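Local structure of N5-carboxyaminoimidazole ribonucleotide synthetase (Bacillus anthracis, 3QFF) at residues L25-M29 against F295-I299; S204-K210 against N304-T310. The protein probably catalyses the ATP-dependent carboxylation of aminoimidazole ribonucleotide with bicarbonate, giving N5-carboxyaminoimidazole ribonucleotide in purine biosynthesis. All coordinates share one frame; numbering follows the deposited sequence.

Interaction 1. Residues L25-M29 against F295-I299; sequences LGRMM and FGQHI
F295 lays its phenyl ring flat against M28: CB of M28 stands 3.4 Å from the centroid of the F295 ring, only 5° off the normal, which makes a CH-pi contact almost exactly over the middle of the face. M28 then folds round the far end of the ring. Its extended chi2 carries SD past the ring, oblique to the normal, in a Met-aromatic contact, and the bend at chi3 (-74°) folds CE back to an apolar touch 3.7 Å from CZ of F295. M29 meets the same ring at its edge, with CG in the ring plane 4.0 Å from CD2 of F295, and its chain runs on, extended, to H298. There the methyl CE sits over one face of the imidazole, a CH-pi contact 4.0 Å from the H298 centroid. The histidine is fixed in rotation by hydrogen bonds at both ring nitrogens, ND1 with T257 OG1 and NE2 with T80 OG1. M28 and M29 against the F295 ring form the tight part; CG1 of I299 also lies close, 3.7 Å from M29 O. The loose side is L25, partly exposed, whose CD2 reaches F295 CZ at 4.2 Å. No hydrogen bond joins the two segments; the axes of 25-29 and 295-299 come within 9.9 Å at a crossing angle of -76°, and side chains fill the gap. Loop residue P279 packs on both M29 and F295, and Q287 of helix 286-289 covers M28 and F295; E35 of the second subunit also packs on M28. Strand 16-20 packs on the pair, I19 touching M29 and I17 touching I299.

Interaction 2. Residues S204-K210 against N304-T310; sequences SVSGETK and NLPLGET
E208 swings CG away from its own backbone N (chi1 -169°) and keeps the rest of its chain extended, which carries the carboxylate across to the backbone of L307. L307 N donates to E208 OE2 over 2.9 Å in a nearly straight bond (168°), arriving from above the carboxylate plane. The two side chains slide past each other in opposite directions, and L307 CD1 packs 3.3 Å from the E208 carbonyl O. Two waters extend the grip. One links E208 OE2, S204 OG and the L305 carbonyl; the other joins E208 OE1 to the L307 carbonyl. At one end N304 turns its amide toward the 204-207 turn: OD1 receives a weak bond from S206 N and lies 3.0 Å from S206 OG, while CB of V205 packs 3.7 Å from CG of N304. The N304 ND2 is held by the carbonyl of M7. At the other end chi1 of K210 (-67°) sets CG 3.7 Å from CB of L307, and the bend at chi2 turns the rest of the chain so that NZ reaches E309 OE1 in a weak salt bridge of 3.3 Å. E309 N bonds to Y340 OH of the second subunit, so this end lies at the subunit interface. The pairing joins a type I beta turn, connecting antiparallel strands 195-203 and 209-220, to the exit of helix 294-303, where N304, with positive phi, is the C-prime residue of a Schellman motif.

From the N terminus, the chain passes through helix 24-35, which enters interaction 1 early, in the preATP-grasp domain. It then runs on to the hairpin turn at 204-210, the first half of interaction 2. Helix 294-303 brings the chain back to close interaction 1, and the loop directly after it closes interaction 2, so the two closures cross along the sequence. Helix 294-303 thus serves both: its F295, H298 and I299 face helix 24-35, while Q297 turns to the other contact, its NE2 lying 2.8 Å from G308 O in a probable hydrogen bond. Together they tie the N-terminal helix to the large antiparallel sheet, and both reach the second subunit.

Interaction 1. Residues L25-M29 against F295-I299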
loop_
_atom_site.group_PDB
_atom_site.type_symbol
_atom_site.label_atom_id
_atom_site.label_comp_id
_atom_site.label_asym_id
_atom_site.label_seq_id
_atom_site.Cartn_x
_atom_site.Cartn_y
_atom_site.Cartn_z
ATOM N N LEU A 25 5.418 -3.753 12.732
ATOM C CA LEU A 25 3.959 -3.851 12.712
ATOM C C LEU A 25 3.353 -2.471 12.849
ATOM O O LEU A 25 2.383 -2.150 12.173
ATOM C CB LEU A 25 3.450 -4.783 13.819
ATOM C CG LEU A 25 4.009 -6.210 13.782
ATOM C CD1 LEU A 25 3.415 -7.012 14.932
ATOM C CD2 LEU A 25 3.722 -6.908 12.428
ATOM N N GLY A 26 3.940 -1.663 13.730
ATOM C CA GLY A 26 3.620 -0.244 13.814
ATOM C C GLY A 26 3.847 0.509 12.505
ATOM O O GLY A 26 2.982 1.270 12.077
ATOM N N ARG A 27 4.998 0.317 11.870
ATOM C CA ARG A 27 5.288 1.001 10.606
ATOM C C ARG A 27 4.248 0.664 9.529
ATOM O O ARG A 27 3.744 1.549 8.838
ATOM C CB ARG A 27 6.688 0.626 10.118
ATOM C CG ARG A 27 7.070 1.183 8.734
ATOM C CD ARG A 27 8.390 0.541 8.317
ATOM N NE ARG A 27 8.929 1.008 7.037
ATOM C CZ ARG A 27 9.787 2.019 6.894
ATOM N NH1 ARG A 27 10.175 2.731 7.945
ATOM N NH2 ARG A 27 10.243 2.335 5.680
ATOM N N MET A 28 3.929 -0.615 9.401
ATOM C CA MET A 28 2.960 -1.039 8.393
ATOM C C MET A 28 1.516 -0.593 8.680
ATOM O O MET A 28 0.782 -0.249 7.744
ATOM C CB MET A 28 3.070 -2.540 8.145
ATOM C CG MET A 28 4.315 -2.870 7.327
ATOM S SD MET A 28 4.569 -4.621 7.046
ATOM C CE MET A 28 5.123 -5.226 8.645
ATOM N N MET A 29 1.123 -0.555 9.952
ATOM C CA MET A 29 -0.183 0.036 10.333
ATOM C C MET A 29 -0.180 1.508 9.902
ATOM O O MET A 29 -1.164 2.036 9.368
ATOM C CB MET A 29 -0.372 0.013 11.865
ATOM C CG MET A 29 -0.792 -1.312 12.512
ATOM S SD MET A 29 -0.914 -1.063 14.328
ATOM C CE MET A 29 -1.146 -2.738 14.930
ATOM N N PHE A 295 -3.272 -4.778 7.680
ATOM C CA PHE A 295 -3.004 -3.445 8.218
ATOM C C PHE A 295 -4.097 -2.427 7.905
ATOM O O PHE A 295 -4.560 -1.701 8.811
ATOM C CB PHE A 295 -1.603 -2.945 7.780
ATOM C CG PHE A 295 -0.495 -3.862 8.224
ATOM C CD1 PHE A 295 0.105 -4.757 7.335
ATOM C CD2 PHE A 295 -0.105 -3.869 9.559
ATOM C CE1 PHE A 295 1.104 -5.628 7.785
ATOM C CE2 PHE A 295 0.877 -4.731 10.025
ATOM C CZ PHE A 295 1.489 -5.616 9.135
ATOM N N GLY A 296 -4.495 -2.356 6.634
ATOM C CA GLY A 296 -5.660 -1.542 6.256
ATOM C C GLY A 296 -6.910 -1.977 7.013
ATOM O O GLY A 296 -7.733 -1.132 7.402
ATOM N N GLN A 297 -7.058 -3.287 7.222
ATOM C CA GLN A 297 -8.192 -3.830 7.987
ATOM C C GLN A 297 -8.162 -3.405 9.446
ATOM O O GLN A 297 -9.185 -3.013 10.003
ATOM C CB GLN A 297 -8.271 -5.365 7.895
ATOM C CG GLN A 297 -8.689 -5.892 6.536
ATOM C CD GLN A 297 -10.162 -5.603 6.198
ATOM O OE1 GLN A 297 -10.615 -4.453 6.236
ATOM N NE2 GLN A 297 -10.899 -6.648 5.846
ATOM N N HIS A 298 -6.988 -3.483 10.062
ATOM C CA HIS A 298 -6.836 -3.140 11.476
ATOM C C HIS A 298 -7.200 -1.672 11.725
ATOM O O HIS A 298 -7.915 -1.351 12.694
ATOM C CB HIS A 298 -5.408 -3.432 11.964
ATOM C CG HIS A 298 -5.206 -3.153 13.423
ATOM N ND1 HIS A 298 -5.569 -4.043 14.411
ATOM C CD2 HIS A 298 -4.680 -2.080 14.059
ATOM C CE1 HIS A 298 -5.277 -3.531 15.594
ATOM N NE2 HIS A 298 -4.750 -2.331 15.407
ATOM N N ILE A 299 -6.711 -0.789 10.851
ATOM C CA ILE A 299 -7.049 0.638 10.951
ATOM C C ILE A 299 -8.571 0.867 10.844
ATOM O O ILE A 299 -9.162 1.560 11.688
ATOM C CB ILE A 299 -6.278 1.506 9.914
ATOM C CG1 ILE A 299 -4.759 1.473 10.177
ATOM C CG2 ILE A 299 -6.783 2.957 9.939
ATOM C CD1 ILE A 299 -4.336 1.801 11.633
#

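Interaction 2. Residues S204-K210 against N304-T310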
loop_
_atom_site.group_PDB
_atom_site.type_symbol
_atom_site.label_atom_id
_atom_site.label_comp_id
_atom_site.label_asym_id
_atom_site.label_seq_id
_atom_site.Cartn_x
_atom_site.Cartn_y
_atom_site.Cartn_z
ATOM N N SER A 204 -14.693 -5.238 13.704
ATOM C CA SER A 204 -14.730 -3.795 13.949
ATOM C C SER A 204 -15.423 -3.445 15.269
ATOM O O SER A 204 -16.086 -4.286 15.878
ATOM C CB SER A 204 -15.395 -3.052 12.780
ATOM O OG SER A 204 -16.814 -3.092 12.873
ATOM N N VAL A 205 -15.268 -2.186 15.683
ATOM C CA VAL A 205 -15.915 -1.644 16.872
ATOM C C VAL A 205 -17.423 -1.954 16.852
ATOM O O VAL A 205 -17.991 -2.356 17.877
ATOM C CB VAL A 205 -15.671 -0.098 16.974
ATOM C CG1 VAL A 205 -16.545 0.538 18.055
ATOM C CG2 VAL A 205 -14.227 0.190 17.266
ATOM N N SER A 206 -18.054 -1.815 15.686
ATOM C CA SER A 206 -19.492 -2.064 15.561
ATOM C C SER A 206 -19.875 -3.545 15.378
ATOM O O SER A 206 -21.056 -3.862 15.266
ATOM C CB SER A 206 -20.094 -1.221 14.432
ATOM O OG SER A 206 -19.581 -1.611 13.166
ATOM N N GLY A 207 -18.882 -4.434 15.341
ATOM C CA GLY A 207 -19.132 -5.869 15.210
ATOM C C GLY A 207 -19.134 -6.471 13.805
ATOM O O GLY A 207 -19.420 -7.650 13.660
ATOM N N GLU A 208 -18.813 -5.685 12.773
ATOM C CA GLU A 208 -18.584 -6.268 11.438
ATOM C C GLU A 208 -17.351 -7.179 11.482
ATOM O O GLU A 208 -16.349 -6.819 12.089
ATOM C CB GLU A 208 -18.392 -5.186 10.376
ATOM C CG GLU A 208 -18.412 -5.734 8.963
ATOM C CD GLU A 208 -18.068 -4.697 7.922
ATOM O OE1 GLU A 208 -18.159 -5.032 6.728
ATOM O OE2 GLU A 208 -17.698 -3.555 8.288
ATOM N N THR A 209 -17.439 -8.354 10.857
ATOM C CA THR A 209 -16.337 -9.326 10.881
ATOM C C THR A 209 -15.876 -9.659 9.470
ATOM O O THR A 209 -16.683 -9.715 8.536
ATOM C CB THR A 209 -16.736 -10.630 11.669
ATOM O OG1 THR A 209 -17.071 -10.270 13.013
ATOM C CG2 THR A 209 -15.589 -11.616 11.739
ATOM N N LYS A 210 -14.568 -9.859 9.308
ATOM C CA LYS A 210 -14.014 -10.379 8.062
ATOM C C LYS A 210 -12.948 -11.377 8.436
ATOM O O LYS A 210 -12.260 -11.200 9.439
ATOM C CB LYS A 210 -13.393 -9.276 7.195
ATOM C CG LYS A 210 -14.355 -8.240 6.607
ATOM C CD LYS A 210 -15.196 -8.768 5.449
ATOM C CE LYS A 210 -16.262 -7.732 5.139
ATOM N NZ LYS A 210 -17.247 -8.207 4.159
ATOM N N ASN A 304 -13.652 2.161 13.254
ATOM C CA ASN A 304 -15.051 1.835 12.956
ATOM C C ASN A 304 -15.487 2.312 11.565
ATOM O O ASN A 304 -16.569 2.864 11.379
ATOM C CB ASN A 304 -15.987 2.350 14.071
ATOM C CG ASN A 304 -17.335 1.635 14.096
ATOM O OD1 ASN A 304 -17.467 0.507 13.611
ATOM N ND2 ASN A 304 -18.348 2.293 14.673
ATOM N N LEU A 305 -14.616 2.116 10.582
ATOM C CA LEU A 305 -14.992 2.292 9.181
ATOM C C LEU A 305 -15.480 0.950 8.641
ATOM O O LEU A 305 -15.213 -0.102 9.245
ATOM C CB LEU A 305 -13.793 2.781 8.365
ATOM C CG LEU A 305 -12.991 3.956 8.935
ATOM C CD1 LEU A 305 -11.777 4.200 8.068
ATOM C CD2 LEU A 305 -13.858 5.232 9.039
ATOM N N PRO A 306 -16.203 0.961 7.514
ATOM C CA PRO A 306 -16.566 -0.336 6.935
ATOM C C PRO A 306 -15.305 -1.154 6.624
ATOM O O PRO A 306 -14.287 -0.592 6.191
ATOM C CB PRO A 306 -17.260 0.058 5.633
ATOM C CG PRO A 306 -17.801 1.434 5.904
ATOM C CD PRO A 306 -16.672 2.079 6.666
ATOM N N LEU A 307 -15.369 -2.462 6.857
ATOM C CA LEU A 307 -14.224 -3.314 6.588
ATOM C C LEU A 307 -14.087 -3.544 5.084
ATOM O O LEU A 307 -15.077 -3.545 4.370
ATOM C CB LEU A 307 -14.328 -4.637 7.358
ATOM C CG LEU A 307 -14.379 -4.526 8.891
ATOM C CD1 LEU A 307 -14.462 -5.917 9.545
ATOM C CD2 LEU A 307 -13.189 -3.716 9.472
ATOM N N GLY A 308 -12.861 -3.718 4.605
ATOM C CA GLY A 308 -12.665 -4.060 3.198
ATOM C C GLY A 308 -12.790 -5.554 2.947
ATOM O O GLY A 308 -12.889 -6.340 3.882
ATOM N N GLU A 309 -12.787 -5.948 1.684
ATOM C CA GLU A 309 -12.867 -7.373 1.336
ATOM C C GLU A 309 -11.551 -8.115 1.581
ATOM O O GLU A 309 -10.478 -7.510 1.562
ATOM C CB GLU A 309 -13.384 -7.560 -0.102
ATOM C CG GLU A 309 -14.750 -6.876 -0.355
ATOM C CD GLU A 309 -15.812 -7.227 0.705
ATOM O OE1 GLU A 309 -15.909 -8.407 1.095
ATOM O OE2 GLU A 309 -16.560 -6.324 1.146
ATOM N N THR A 310 -11.635 -9.423 1.820
ATOM C CA THR A 310 -10.439 -10.216 2.141
ATOM C C THR A 310 -10.109 -11.275 1.096
ATOM O O THR A 310 -9.306 -12.187 1.356
ATOM C CB THR A 310 -10.588 -10.933 3.474
ATOM O OG1 THR A 310 -11.728 -11.791 3.400
ATOM C CG2 THR A 310 -10.754 -9.929 4.606
HETATM O O HOH W 1 -17.042 -1.909 10.302
HETATM O O HOH W 2 -17.779 -3.627 4.716
#